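Local structure of predicted metal-dependent phosphohydrolase (Magnetospirillum magnetotacticum MS-1, 3KH1) at residues L146-G154 / L188-Y197; D21-Q29 / R38-W46. The protein probably acts as a metal-dependent phosphohydrolase of the HD-domain family, perhaps with 5'-deoxynucleotidase activity. All coordinates share one frame; numbering follows the deposited sequence.

Contact 1 of 2, residues L146-G154 / L188-Y197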
ATOM      1  N   LEU A 146       7.442  -1.678  16.092  1.00  9.71           N
ATOM      2  CA  LEU A 146       7.268  -1.768  17.552  1.00 10.84           C
ATOM      3  C   LEU A 146       5.912  -2.350  17.908  1.00  9.83           C
ATOM      4  O   LEU A 146       5.785  -3.249  18.761  1.00 10.76           O
ATOM      5  CB  LEU A 146       7.478  -0.420  18.226  1.00 11.07           C
ATOM      6  CG  LEU A 146       8.808   0.269  17.961  1.00 13.25           C
ATOM      7  CD1 LEU A 146       8.849   1.638  18.697  1.00 16.16           C
ATOM      8  CD2 LEU A 146      10.005  -0.579  18.305  1.00 15.29           C
ATOM      9  N   LEU A 147       4.886  -1.855  17.216  1.00  9.81           N
ATOM     10  CA  LEU A 147       3.544  -2.418  17.361  1.00 10.82           C
ATOM     11  C   LEU A 147       3.542  -3.899  17.096  1.00 10.44           C
ATOM     12  O   LEU A 147       2.941  -4.687  17.853  1.00 10.86           O
ATOM     13  CB  LEU A 147       2.556  -1.715  16.429  1.00 10.74           C
ATOM     14  CG  LEU A 147       2.322  -0.203  16.598  1.00 10.52           C
ATOM     15  CD1 LEU A 147       1.343   0.326  15.552  1.00 12.59           C
ATOM     16  CD2 LEU A 147       1.799   0.144  17.949  1.00 14.55           C
ATOM     17  N   HIS A 148       4.204  -4.299  16.027  1.00  9.59           N
ATOM     18  CA  HIS A 148       4.197  -5.731  15.657  1.00  9.42           C
ATOM     19  C   HIS A 148       5.008  -6.585  16.618  1.00 10.07           C
ATOM     20  O   HIS A 148       4.548  -7.660  17.009  1.00 10.90           O
ATOM     21  CB  HIS A 148       4.694  -5.908  14.234  1.00  9.05           C
ATOM     22  CG  HIS A 148       3.640  -5.641  13.208  1.00  8.70           C
ATOM     23  ND1 HIS A 148       3.323  -6.553  12.252  1.00 10.50           N
ATOM     24  CD2 HIS A 148       2.803  -4.578  13.020  1.00  9.84           C
ATOM     25  CE1 HIS A 148       2.316  -6.083  11.532  1.00  9.44           C
ATOM     26  NE2 HIS A 148       1.969  -4.891  11.977  1.00 10.05           N
ATOM     27  N   ASN A 149       6.157  -6.090  17.090  1.00  9.30           N
ATOM     28  CA  ASN A 149       6.930  -6.833  18.036  1.00 10.32           C
ATOM     29  C   ASN A 149       6.156  -7.002  19.335  1.00  9.84           C
ATOM     30  O   ASN A 149       6.226  -8.036  19.997  1.00 11.23           O
ATOM     31  CB  ASN A 149       8.281  -6.150  18.304  1.00  9.69           C
ATOM     32  CG  ASN A 149       9.444  -6.869  17.709  1.00 10.47           C
ATOM     33  OD1 ASN A 149       9.641  -8.063  17.910  1.00 11.54           O
ATOM     34  ND2 ASN A 149      10.295  -6.103  17.045  1.00 12.90           N
ATOM     35  N   PHE A 150       5.359  -6.010  19.712  1.00 10.19           N
ATOM     36  CA  PHE A 150       4.570  -6.141  20.943  1.00 11.10           C
ATOM     37  C   PHE A 150       3.521  -7.256  20.748  1.00 11.02           C
ATOM     38  O   PHE A 150       3.344  -8.125  21.598  1.00 11.72           O
ATOM     39  CB  PHE A 150       3.915  -4.820  21.309  1.00 11.56           C
ATOM     40  CG  PHE A 150       3.332  -4.808  22.686  1.00 11.75           C
ATOM     41  CD1 PHE A 150       4.116  -4.437  23.763  1.00 12.27           C
ATOM     42  CD2 PHE A 150       2.021  -5.150  22.901  1.00 13.00           C
ATOM     43  CE1 PHE A 150       3.603  -4.436  25.026  1.00 13.70           C
ATOM     44  CE2 PHE A 150       1.482  -5.175  24.196  1.00 14.97           C
ATOM     45  CZ  PHE A 150       2.274  -4.789  25.254  1.00 14.69           C
ATOM     46  N   GLU A 151       2.848  -7.256  19.611  1.00 10.24           N
ATOM     47  CA  GLU A 151       1.839  -8.264  19.324  1.00 10.94           C
ATOM     48  C   GLU A 151       2.382  -9.681  19.244  1.00 11.01           C
ATOM     49  O   GLU A 151       1.706 -10.623  19.612  1.00 13.71           O
ATOM     50  CB  GLU A 151       1.081  -7.953  18.048  1.00 11.22           C
ATOM     51  CG  GLU A 151       0.210  -6.663  18.120  1.00 12.34           C
ATOM     52  CD  GLU A 151      -0.754  -6.604  19.288  1.00 16.08           C
ATOM     53  OE1 GLU A 151      -1.636  -7.483  19.299  1.00 19.54           O
ATOM     54  OE2 GLU A 151      -0.577  -5.711  20.170  1.00 18.09           O
ATOM     55  N   THR A 152       3.618  -9.809  18.737  1.00 10.50           N
ATOM     56  CA  THR A 152       4.243 -11.099  18.565  1.00 10.16           C
ATOM     57  C   THR A 152       5.137 -11.511  19.763  1.00 10.11           C
ATOM     58  O   THR A 152       5.852 -12.508  19.701  1.00 11.41           O
ATOM     59  CB  THR A 152       5.074 -11.149  17.270  1.00 10.36           C
ATOM     60  OG1 THR A 152       6.200 -10.258  17.377  1.00 10.13           O
ATOM     61  CG2 THR A 152       4.206 -10.806  16.029  1.00 11.38           C
ATOM     62  N   GLU A 153       5.028 -10.783  20.864  1.00 11.91           N
ATOM     63  CA  GLU A 153       5.758 -11.076  22.089  1.00 12.20           C
ATOM     64  C   GLU A 153       7.269 -11.071  21.842  1.00 12.29           C
ATOM     65  O   GLU A 153       7.997 -11.940  22.327  1.00 13.62           O
ATOM     66  CB  GLU A 153       5.226 -12.390  22.721  1.00 13.13           C
ATOM     67  CG  GLU A 153       3.702 -12.360  22.981  1.00 17.29           C
ATOM     68  CD  GLU A 153       3.138 -13.580  23.717  1.00 25.56           C
ATOM     69  OE1 GLU A 153       3.896 -14.342  24.321  1.00 28.36           O
ATOM     70  OE2 GLU A 153       1.904 -13.742  23.692  1.00 32.67           O
ATOM     71  N   GLY A 154       7.736 -10.082  21.071  1.00 11.16           N
ATOM     72  CA  GLY A 154       9.144 -10.025  20.719  1.00 11.61           C
ATOM     73  C   GLY A 154       9.539 -11.025  19.659  1.00 11.29           C
ATOM     74  O   GLY A 154      10.621 -11.614  19.694  1.00 12.13           O
ATOM     75  N   LEU A 188       5.027   1.722  25.245  1.00 13.23           N
ATOM     76  CA  LEU A 188       4.887   0.385  24.689  1.00 12.41           C
ATOM     77  C   LEU A 188       6.141  -0.422  24.938  1.00 12.55           C
ATOM     78  O   LEU A 188       6.083  -1.587  25.337  1.00 12.67           O
ATOM     79  CB  LEU A 188       4.603   0.480  23.171  1.00 12.58           C
ATOM     80  CG  LEU A 188       4.184  -0.792  22.435  1.00 13.68           C
ATOM     81  CD1 LEU A 188       2.743  -1.210  22.821  1.00 16.13           C
ATOM     82  CD2 LEU A 188       4.318  -0.601  20.930  1.00 15.14           C
ATOM     83  N   VAL A 189       7.306   0.199  24.693  1.00 12.03           N
ATOM     84  CA  VAL A 189       8.575  -0.496  24.888  1.00 13.33           C
ATOM     85  C   VAL A 189       8.836  -0.769  26.372  1.00 13.48           C
ATOM     86  O   VAL A 189       9.294  -1.835  26.726  1.00 13.49           O
ATOM     87  CB  VAL A 189       9.700   0.348  24.220  1.00 13.74           C
ATOM     88  CG1 VAL A 189      11.093  -0.154  24.608  1.00 17.01           C
ATOM     89  CG2 VAL A 189       9.508   0.336  22.677  1.00 15.15           C
ATOM     90  N   ASP A 190       8.483   0.179  27.250  1.00 13.75           N
ATOM     91  CA  ASP A 190       8.578  -0.068  28.683  1.00 14.69           C
ATOM     92  C   ASP A 190       7.806  -1.323  29.063  1.00 14.48           C
ATOM     93  O   ASP A 190       8.280  -2.150  29.828  1.00 14.69           O
ATOM     94  CB  ASP A 190       7.997   1.098  29.513  1.00 17.57           C
ATOM     95  CG  ASP A 190       8.878   2.352  29.528  1.00 20.75           C
ATOM     96  OD1 ASP A 190      10.070   2.290  29.151  1.00 23.12           O
ATOM     97  OD2 ASP A 190       8.348   3.427  29.926  1.00 23.80           O
ATOM     98  N   GLU A 191       6.577  -1.429  28.559  1.00 13.33           N
ATOM     99  CA  GLU A 191       5.747  -2.583  28.868  1.00 13.45           C
ATOM    100  C   GLU A 191       6.357  -3.851  28.245  1.00 13.25           C
ATOM    101  O   GLU A 191       6.334  -4.916  28.862  1.00 14.04           O
ATOM    102  CB  GLU A 191       4.315  -2.367  28.400  1.00 13.78           C
ATOM    103  CG  GLU A 191       3.384  -3.560  28.646  1.00 14.28           C
ATOM    104  CD  GLU A 191       3.085  -3.889  30.105  1.00 16.43           C
ATOM    105  OE1 GLU A 191       3.302  -3.040  30.992  1.00 17.64           O
ATOM    106  OE2 GLU A 191       2.608  -5.023  30.352  1.00 16.53           O
ATOM    107  N   ALA A 192       6.870  -3.772  27.013  1.00 12.74           N
ATOM    108  CA  ALA A 192       7.531  -4.925  26.398  1.00 12.78           C
ATOM    109  C   ALA A 192       8.662  -5.456  27.272  1.00 12.79           C
ATOM    110  O   ALA A 192       8.845  -6.676  27.411  1.00 13.17           O
ATOM    111  CB  ALA A 192       8.082  -4.509  25.019  1.00 12.98           C
ATOM    112  N   VAL A 193       9.423  -4.558  27.882  1.00 13.00           N
ATOM    113  CA  VAL A 193      10.534  -4.990  28.731  1.00 15.43           C
ATOM    114  C   VAL A 193       9.972  -5.692  29.972  1.00 15.72           C
ATOM    115  O   VAL A 193      10.447  -6.752  30.379  1.00 16.50           O
ATOM    116  CB  VAL A 193      11.473  -3.797  29.111  1.00 15.72           C
ATOM    117  CG1 VAL A 193      12.460  -4.198  30.202  1.00 18.85           C
ATOM    118  CG2 VAL A 193      12.210  -3.275  27.888  1.00 15.84           C
ATOM    119  N   ARG A 194       8.940  -5.095  30.576  1.00 16.79           N
ATOM    120  CA  ARG A 194       8.298  -5.709  31.742  1.00 18.44           C
ATOM    121  C   ARG A 194       7.779  -7.117  31.439  1.00 17.79           C
ATOM    122  O   ARG A 194       7.825  -7.981  32.319  1.00 19.11           O
ATOM    123  CB  ARG A 194       7.144  -4.854  32.253  1.00 19.45           C
ATOM    124  CG  ARG A 194       7.561  -3.574  32.925  1.00 22.98           C
ATOM    125  CD  ARG A 194       6.287  -2.771  33.371  1.00 27.73           C
ATOM    126  NE  ARG A 194       5.473  -3.580  34.283  1.00 31.29           N
ATOM    127  CZ  ARG A 194       5.550  -3.499  35.619  1.00 31.94           C
ATOM    128  NH1 ARG A 194       4.809  -4.285  36.398  1.00 33.10           N
ATOM    129  NH2 ARG A 194       6.388  -2.643  36.175  1.00 34.07           N
ATOM    130  N   ARG A 195       7.275  -7.344  30.216  1.00 16.38           N
ATOM    131  CA  ARG A 195       6.727  -8.626  29.834  1.00 16.55           C
ATOM    132  C   ARG A 195       7.753  -9.626  29.337  1.00 16.76           C
ATOM    133  O   ARG A 195       7.395 -10.776  29.069  1.00 19.03           O
ATOM    134  CB  ARG A 195       5.683  -8.438  28.742  1.00 16.20           C
ATOM    135  CG  ARG A 195       4.508  -7.606  29.140  1.00 16.25           C
ATOM    136  CD  ARG A 195       3.460  -7.675  28.068  1.00 15.83           C
ATOM    137  NE  ARG A 195       2.271  -6.882  28.331  1.00 15.81           N
ATOM    138  CZ  ARG A 195       1.155  -7.004  27.623  1.00 15.88           C
ATOM    139  NH1 ARG A 195       1.065  -7.903  26.652  1.00 16.10           N
ATOM    140  NH2 ARG A 195       0.144  -6.184  27.831  1.00 17.03           N
ATOM    141  N   GLY A 196       9.009  -9.199  29.226  1.00 15.35           N
ATOM    142  CA  GLY A 196      10.107 -10.060  28.752  1.00 15.92           C
ATOM    143  C   GLY A 196      10.147 -10.227  27.231  1.00 15.50           C
ATOM    144  O   GLY A 196      10.806 -11.134  26.732  1.00 17.09           O
ATOM    145  N   TYR A 197       9.477  -9.342  26.497  1.00 14.88           N
ATOM    146  CA  TYR A 197       9.515  -9.413  25.041  1.00 14.09           C
ATOM    147  C   TYR A 197      10.833  -8.876  24.448  1.00 15.21           C
ATOM    148  O   TYR A 197      11.198  -9.160  23.296  1.00 15.10           O
ATOM    149  CB  TYR A 197       8.401  -8.528  24.452  1.00 12.98           C
ATOM    150  CG  TYR A 197       6.972  -8.891  24.797  1.00 13.56           C
ATOM    151  CD1 TYR A 197       6.644 -10.096  25.403  1.00 15.19           C
ATOM    152  CD2 TYR A 197       5.925  -8.040  24.439  1.00 14.00           C
ATOM    153  CE1 TYR A 197       5.308 -10.407  25.662  1.00 15.42           C
ATOM    154  CE2 TYR A 197       4.614  -8.368  24.693  1.00 13.84           C
ATOM    155  CZ  TYR A 197       4.309  -9.547  25.302  1.00 14.71           C
ATOM    156  OH  TYR A 197       2.976  -9.853  25.573  1.00 17.09           O
TER

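Contact 2 of 2, residues D21-Q29 / R38-W46. With ACT (acetate ion), chain D.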
ATOM      1  N   ASP A  21       5.192  -4.503  -9.048  1.00 11.64           N
ATOM      2  CA  ASP A  21       4.687  -5.754  -8.478  1.00 11.81           C
ATOM      3  C   ASP A  21       5.747  -6.469  -7.668  1.00 11.71           C
ATOM      4  O   ASP A  21       5.435  -7.173  -6.678  1.00 11.99           O
ATOM      5  CB  ASP A  21       4.138  -6.720  -9.557  1.00 13.13           C
ATOM      6  CG  ASP A  21       3.249  -7.863  -8.970  1.00 13.71           C
ATOM      7  OD1 ASP A  21       2.108  -7.551  -8.601  1.00 16.98           O
ATOM      8  OD2 ASP A  21       3.654  -9.070  -8.974  1.00 17.25           O
ATOM      9  N   LYS A  22       6.999  -6.366  -8.129  1.00 12.16           N
ATOM     10  CA  LYS A  22       8.095  -7.100  -7.515  1.00 12.19           C
ATOM     11  C   LYS A  22       8.360  -6.712  -6.070  1.00 10.79           C
ATOM     12  O   LYS A  22       8.990  -7.473  -5.332  1.00 12.63           O
ATOM     13  CB  LYS A  22       9.345  -6.911  -8.346  1.00 12.83           C
ATOM     14  CG  LYS A  22       9.252  -7.530  -9.735  1.00 14.80           C
ATOM     15  CD  LYS A  22      10.554  -7.243 -10.533  1.00 17.54           C
ATOM     16  CE  LYS A  22      10.552  -7.784 -11.944  1.00 21.76           C
ATOM     17  NZ  LYS A  22      11.858  -7.410 -12.639  1.00 26.85           N
ATOM     18  N   LEU A  23       7.867  -5.565  -5.621  1.00 10.59           N
ATOM     19  CA  LEU A  23       8.085  -5.172  -4.212  1.00  9.88           C
ATOM     20  C   LEU A  23       7.432  -6.172  -3.267  1.00 10.12           C
ATOM     21  O   LEU A  23       7.831  -6.338  -2.112  1.00 10.12           O
ATOM     22  CB  LEU A  23       7.584  -3.750  -3.971  1.00  9.72           C
ATOM     23  CG  LEU A  23       7.922  -3.173  -2.594  1.00 10.45           C
ATOM     24  CD1 LEU A  23       9.451  -3.071  -2.457  1.00 12.38           C
ATOM     25  CD2 LEU A  23       7.238  -1.861  -2.418  1.00 11.61           C
ATOM     26  N   LYS A  24       6.391  -6.828  -3.758  1.00  9.47           N
ATOM     27  CA  LYS A  24       5.618  -7.799  -2.982  1.00  9.21           C
ATOM     28  C   LYS A  24       6.444  -9.014  -2.573  1.00  9.80           C
ATOM     29  O   LYS A  24       6.053  -9.678  -1.609  1.00 12.05           O
ATOM     30  CB  LYS A  24       4.386  -8.235  -3.799  1.00  8.90           C
ATOM     31  CG  LYS A  24       3.402  -7.059  -4.055  1.00  8.96           C
ATOM     32  CD  LYS A  24       2.364  -7.380  -5.115  1.00 10.19           C
ATOM     33  CE  LYS A  24       1.572  -6.145  -5.514  1.00 10.04           C
ATOM     34  NZ  LYS A  24       0.617  -6.426  -6.656  1.00 10.84           N
ATOM     35  N   THR A  25       7.562  -9.243  -3.234  1.00 11.46           N
ATOM     36  CA  THR A  25       8.410 -10.389  -3.010  1.00 13.69           C
ATOM     37  C   THR A  25       9.577 -10.096  -2.063  1.00 12.72           C
ATOM     38  O   THR A  25      10.347 -10.991  -1.761  1.00 14.14           O
ATOM     39  CB  THR A  25       9.025 -10.933  -4.397  1.00 14.59           C
ATOM     40  OG1 THR A  25       9.978 -10.002  -4.890  1.00 20.86           O
ATOM     41  CG2 THR A  25       8.014 -11.115  -5.414  1.00 19.69           C
ATOM     42  N   ILE A  26       9.718  -8.852  -1.606  1.00 10.76           N
ATOM     43  CA  ILE A  26      10.843  -8.445  -0.732  1.00 11.20           C
ATOM     44  C   ILE A  26      10.384  -8.564   0.706  1.00 10.77           C
ATOM     45  O   ILE A  26       9.425  -7.889   1.149  1.00 10.86           O
ATOM     46  CB  ILE A  26      11.322  -7.034  -1.029  1.00 10.55           C
ATOM     47  CG1 ILE A  26      11.680  -6.843  -2.505  1.00 12.60           C
ATOM     48  CG2 ILE A  26      12.525  -6.662  -0.111  1.00 12.31           C
ATOM     49  CD1 ILE A  26      12.796  -7.760  -3.012  1.00 14.85           C
ATOM     50  N   LEU A  27      11.029  -9.431   1.457  1.00 10.11           N
ATOM     51  CA  LEU A  27      10.613  -9.754   2.842  1.00  9.86           C
ATOM     52  C   LEU A  27      11.431  -9.050   3.921  1.00  9.90           C
ATOM     53  O   LEU A  27      12.651  -8.909   3.831  1.00 13.03           O
ATOM     54  CB  LEU A  27      10.683 -11.260   3.078  1.00 11.25           C
ATOM     55  CG  LEU A  27       9.804 -12.047   2.080  1.00 13.03           C
ATOM     56  CD1 LEU A  27       9.849 -13.519   2.258  1.00 15.94           C
ATOM     57  CD2 LEU A  27       8.331 -11.516   2.085  1.00 15.80           C
ATOM     58  N   ARG A  28      10.728  -8.606   4.933  1.00 10.08           N
ATOM     59  CA  ARG A  28      11.282  -7.965   6.109  1.00 10.34           C
ATOM     60  C   ARG A  28      11.448  -8.992   7.230  1.00 10.03           C
ATOM     61  O   ARG A  28      10.986 -10.133   7.126  1.00 11.49           O
ATOM     62  CB  ARG A  28      10.311  -6.878   6.572  1.00  9.12           C
ATOM     63  CG  ARG A  28      10.180  -5.756   5.580  1.00 10.96           C
ATOM     64  CD  ARG A  28       9.023  -4.827   5.816  1.00 10.73           C
ATOM     65  NE  ARG A  28       8.959  -4.375   7.178  1.00 14.74           N
ATOM     66  CZ  ARG A  28       9.615  -3.409   7.765  1.00 15.75           C
ATOM     67  NH1 ARG A  28      10.329  -2.574   7.051  1.00 16.23           N
ATOM     68  NH2 ARG A  28       9.428  -3.203   9.091  1.00 20.30           N
ATOM     69  N   GLN A  29      12.047  -8.581   8.347  1.00  9.67           N
ATOM     70  CA  GLN A  29      12.088  -9.444   9.547  1.00  9.71           C
ATOM     71  C   GLN A  29      10.894  -9.274  10.483  1.00  9.58           C
ATOM     72  O   GLN A  29      10.636 -10.152  11.321  1.00 10.60           O
ATOM     73  CB  GLN A  29      13.378  -9.206  10.336  1.00 10.24           C
ATOM     74  CG  GLN A  29      14.575  -9.682   9.592  1.00 11.14           C
ATOM     75  CD  GLN A  29      14.486 -11.170   9.304  1.00 12.32           C
ATOM     76  OE1 GLN A  29      14.415 -11.988  10.239  1.00 13.27           O
ATOM     77  NE2 GLN A  29      14.490 -11.537   8.010  1.00 13.73           N
ATOM     78  N   ARG A  38       6.687 -13.600   7.865  1.00  9.30           N
ATOM     79  CA  ARG A  38       7.290 -12.267   7.703  1.00  9.06           C
ATOM     80  C   ARG A  38       6.393 -11.385   6.855  1.00  8.77           C
ATOM     81  O   ARG A  38       5.772 -11.846   5.874  1.00  9.40           O
ATOM     82  CB  ARG A  38       8.648 -12.395   7.036  1.00  9.77           C
ATOM     83  CG  ARG A  38       9.722 -12.995   7.923  1.00 10.04           C
ATOM     84  CD  ARG A  38      10.943 -13.415   7.104  1.00 11.70           C
ATOM     85  NE  ARG A  38      10.554 -14.513   6.212  1.00 10.00           N
ATOM     86  CZ  ARG A  38      11.225 -14.931   5.152  1.00 12.76           C
ATOM     87  NH1 ARG A  38      12.368 -14.354   4.798  1.00 14.59           N
ATOM     88  NH2 ARG A  38      10.749 -15.904   4.384  1.00 13.22           N
ATOM     89  N   GLU A  39       6.410 -10.093   7.167  1.00  9.93           N
ATOM     90  CA  GLU A  39       5.825  -9.050   6.353  1.00  9.78           C
ATOM     91  C   GLU A  39       6.623  -8.759   5.101  1.00  9.15           C
ATOM     92  O   GLU A  39       7.869  -8.800   5.148  1.00  9.80           O
ATOM     93  CB  GLU A  39       5.769  -7.764   7.235  1.00 11.80           C
ATOM     94  CG  GLU A  39       4.932  -6.703   6.727  1.00 12.74           C
ATOM     95  CD  GLU A  39       4.984  -5.459   7.599  1.00 10.20           C
ATOM     96  OE1 GLU A  39       6.084  -4.990   8.011  1.00 10.07           O
ATOM     97  OE2 GLU A  39       3.922  -4.897   7.733  1.00 12.11           O
ATOM     98  N   ASN A  40       5.954  -8.493   3.975  1.00  8.43           N
ATOM     99  CA  ASN A  40       6.625  -8.040   2.794  1.00  8.58           C
ATOM    100  C   ASN A  40       6.630  -6.511   2.676  1.00  8.91           C
ATOM    101  O   ASN A  40       5.874  -5.803   3.348  1.00  8.92           O
ATOM    102  CB  ASN A  40       6.141  -8.772   1.520  1.00  9.85           C
ATOM    103  CG  ASN A  40       4.806  -8.289   1.013  1.00  9.08           C
ATOM    104  OD1 ASN A  40       4.624  -7.089   0.692  1.00  9.11           O
ATOM    105  ND2 ASN A  40       3.855  -9.219   0.845  1.00 10.75           N
ATOM    106  N   ASP A  41       7.485  -5.968   1.807  1.00  8.54           N
ATOM    107  CA  ASP A  41       7.633  -4.528   1.709  1.00  8.50           C
ATOM    108  C   ASP A  41       6.365  -3.845   1.206  1.00  8.54           C
ATOM    109  O   ASP A  41       6.102  -2.710   1.590  1.00  8.90           O
ATOM    110  CB  ASP A  41       8.790  -4.144   0.772  1.00  9.59           C
ATOM    111  CG  ASP A  41      10.126  -4.125   1.437  1.00 10.17           C
ATOM    112  OD1 ASP A  41      10.257  -4.450   2.632  1.00 10.25           O
ATOM    113  OD2 ASP A  41      11.075  -3.737   0.704  1.00 11.30           O
ATOM    114  N   ALA A  42       5.641  -4.462   0.272  1.00  8.11           N
ATOM    115  CA  ALA A  42       4.431  -3.821  -0.284  1.00  9.36           C
ATOM    116  C   ALA A  42       3.374  -3.717   0.799  1.00  8.13           C
ATOM    117  O   ALA A  42       2.769  -2.664   0.980  1.00  9.48           O
ATOM    118  CB  ALA A  42       3.906  -4.604  -1.505  1.00  9.56           C
ATOM    119  N   GLU A  43       3.123  -4.799   1.531  1.00  9.32           N
ATOM    120  CA  GLU A  43       2.071  -4.741   2.563  1.00  9.07           C
ATOM    121  C   GLU A  43       2.522  -3.862   3.737  1.00  9.23           C
ATOM    122  O   GLU A  43       1.691  -3.209   4.341  1.00  8.44           O
ATOM    123  CB  GLU A  43       1.629  -6.075   2.983  1.00 13.34           C
ATOM    124  CG  GLU A  43       2.634  -6.798   3.655  1.00 11.09           C
ATOM    125  CD  GLU A  43       2.354  -8.393   3.758  1.00 12.99           C
ATOM    126  OE1 GLU A  43       1.355  -8.974   3.273  1.00 15.90           O
ATOM    127  OE2 GLU A  43       3.209  -8.991   4.312  1.00 10.54           O
ATOM    128  N   HIS A  44       3.835  -3.742   3.980  1.00  8.76           N
ATOM    129  CA  HIS A  44       4.360  -2.802   4.984  1.00  8.83           C
ATOM    130  C   HIS A  44       4.052  -1.374   4.575  1.00  9.02           C
ATOM    131  O   HIS A  44       3.538  -0.601   5.404  1.00  8.64           O
ATOM    132  CB  HIS A  44       5.877  -2.996   5.159  1.00  8.86           C
ATOM    133  CG  HIS A  44       6.494  -2.061   6.144  1.00  8.79           C
ATOM    134  ND1 HIS A  44       6.405  -2.269   7.510  1.00 10.33           N
ATOM    135  CD2 HIS A  44       7.129  -0.870   5.984  1.00 10.45           C
ATOM    136  CE1 HIS A  44       7.041  -1.287   8.131  1.00 11.00           C
ATOM    137  NE2 HIS A  44       7.439  -0.407   7.238  1.00 10.98           N
ATOM    138  N   SER A  45       4.332  -1.024   3.309  1.00  8.19           N
ATOM    139  CA  SER A  45       4.069   0.324   2.836  1.00  8.03           C
ATOM    140  C   SER A  45       2.545   0.597   2.853  1.00  8.28           C
ATOM    141  O   SER A  45       2.145   1.725   3.173  1.00  8.10           O
ATOM    142  CB  SER A  45       4.681   0.564   1.466  1.00  8.99           C
ATOM    143  OG  SER A  45       6.087   0.754   1.602  1.00 11.81           O
ATOM    144  N   TRP A  46       1.701  -0.369   2.467  1.00  8.27           N
ATOM    145  CA  TRP A  46       0.255  -0.198   2.646  1.00  8.50           C
ATOM    146  C   TRP A  46      -0.054   0.222   4.077  1.00  8.53           C
ATOM    147  O   TRP A  46      -0.815   1.160   4.310  1.00  8.99           O
ATOM    148  CB  TRP A  46      -0.499  -1.518   2.325  1.00  8.43           C
ATOM    149  CG  TRP A  46      -1.928  -1.448   2.802  1.00  8.32           C
ATOM    150  CD1 TRP A  46      -2.932  -0.819   2.177  1.00  9.16           C
ATOM    151  CD2 TRP A  46      -2.448  -1.997   4.007  1.00  8.32           C
ATOM    152  NE1 TRP A  46      -4.060  -0.886   2.912  1.00  8.68           N
ATOM    153  CE2 TRP A  46      -3.793  -1.621   4.054  1.00  8.46           C
ATOM    154  CE3 TRP A  46      -1.903  -2.758   5.030  1.00  9.29           C
ATOM    155  CZ2 TRP A  46      -4.625  -1.943   5.115  1.00  9.36           C
ATOM    156  CZ3 TRP A  46      -2.754  -3.133   6.083  1.00  8.99           C
ATOM    157  CH2 TRP A  46      -4.094  -2.714   6.119  1.00  9.81           C
TER
HETATM  158  C   ACT D 201       7.858 -16.887   6.345  1.00 10.55           C
HETATM  159  O   ACT D 201       7.972 -16.769   5.115  1.00 15.79           O
HETATM  160  OXT ACT D 201       8.175 -15.932   7.058  1.00  9.40           O
HETATM  161  CH3 ACT D 201       7.327 -18.154   6.935  1.00 11.31           C
HETATM  162  O   HOH W   1      11.313  -2.599   4.385  1.00 16.73           O

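Contact 1 of 2, residues L146-G154 / L188-Y197
Phe150 and Tyr197 meet in a T-shaped (edge-to-face) stack at the heart of a helix-helix contact, where the C-terminal ends of helices 132-151 and 179-195 run side by side in this mostly helical, HD-family fold. The short helical segments lie 10.4 Å apart at an angle of 25°, N-to-C in the same sense, and no hydrogen bond joins the two ranges. Phe150 is the knob, set in a hole made by Leu188, Glu191, Ala192 and Arg195. With CG anti to the backbone N (chi1 -168°), its ring reaches across to the other helix. Tyr197 turns its CE2 edge onto one ring face, while Leu188 CD1 sits over the opposite face, 3.8 Å from the centroid, as a CH-pi contact. Glu191 CG comes in at the ring edge. Arg195 sets a guanidinium face over Phe150 CZ and is itself fixed in rotation by two partners lying in its plane: NE donates to Glu191 OE2 at 2.8 Å, and NH1 to Tyr197 OH at 2.9 Å. Deeper in, Leu188 CD2 packs on Leu146 and Leu147, and helix 164-177 covers Leu146 on another side. Both helices end in Schellman motifs, with Glu153 and Gly196 at positive phi. The first of these brings Glu153 CA over the Tyr197 ring as a CH-pi contact, 3.5 Å from the centroid and 8° off the normal.

Contact 2 of 2, residues D21-Q29 / R38-W46
Arg28, Arg38 and Asp41 carry this contact, in which the short strand 27-28 pairs antiparallel with strand 38-40 just before helix 41-54 of the HD domain. Leu27 and Asn40 form a non-hydrogen-bonded pair, flanked by two backbone bonds: Arg28 N to Glu39 O at 2.9 Å and Asp41 N to Ile26 O at 2.8 Å. Asn40 is also the N-cap of the helix and forms a capping box with Glu43. Arg28, its side chain about 5 Å from a bound calcium ion and bent at chi3 (49°), lays its guanidinium flat on one face of the His44 ring, centres 3.4 Å apart and planes 14° from parallel. Its NE makes a salt bridge with Glu39 OE1, the bond lying well out of the guanidinium plane; His44 ND1 donates to the same oxygen from the same face of the carboxylate. Replacing Arg28 by an alanine is likely to leave that face of His44 without its stacked partner and Glu39 OE1 without the NE donor that it now shares with His44 ND1. Farther along, His44 NE2 bonds Asp141, and Glu39 OE2 is paired with Lys24 of the second subunit. Asp41 packs its CB on Leu23 CD1 at 3.5 Å and sets OD1 against Arg28 CG, while a water links that oxygen to Arg28 NH1. Arg38 wraps its aliphatic chain round the carbonyl oxygen of Arg28 and rests a guanidinium face on Leu27 CD1. An acetate, probably from the crystallisation liquor, is gripped by three donors of Arg38: N and NE to OXT, and NH2 to the acetate O at 3.0 Å.

Overall arrangement
From the N terminus, the chain leaves helix 8-19, enters 21-29, turns through strand 30-31 and comes back as 38-46, so contact 2 closes a short local loop at the start of helix 41-54. Contact 1 follows in series, with no nesting or crossing: it closes a longer, largely helical excursion from the end of helix 132-151 through helix 164-177 to the end of helix 179-195. Their centres lie about 22 Å apart, yet helix 132-151 serves both, since its Asp141, Gln144 and Pro145 meet residues of contact 2. The two contacts touch where His148 CE1 approaches Glu39 OE2 at 4.3 Å, and both border the second subunit.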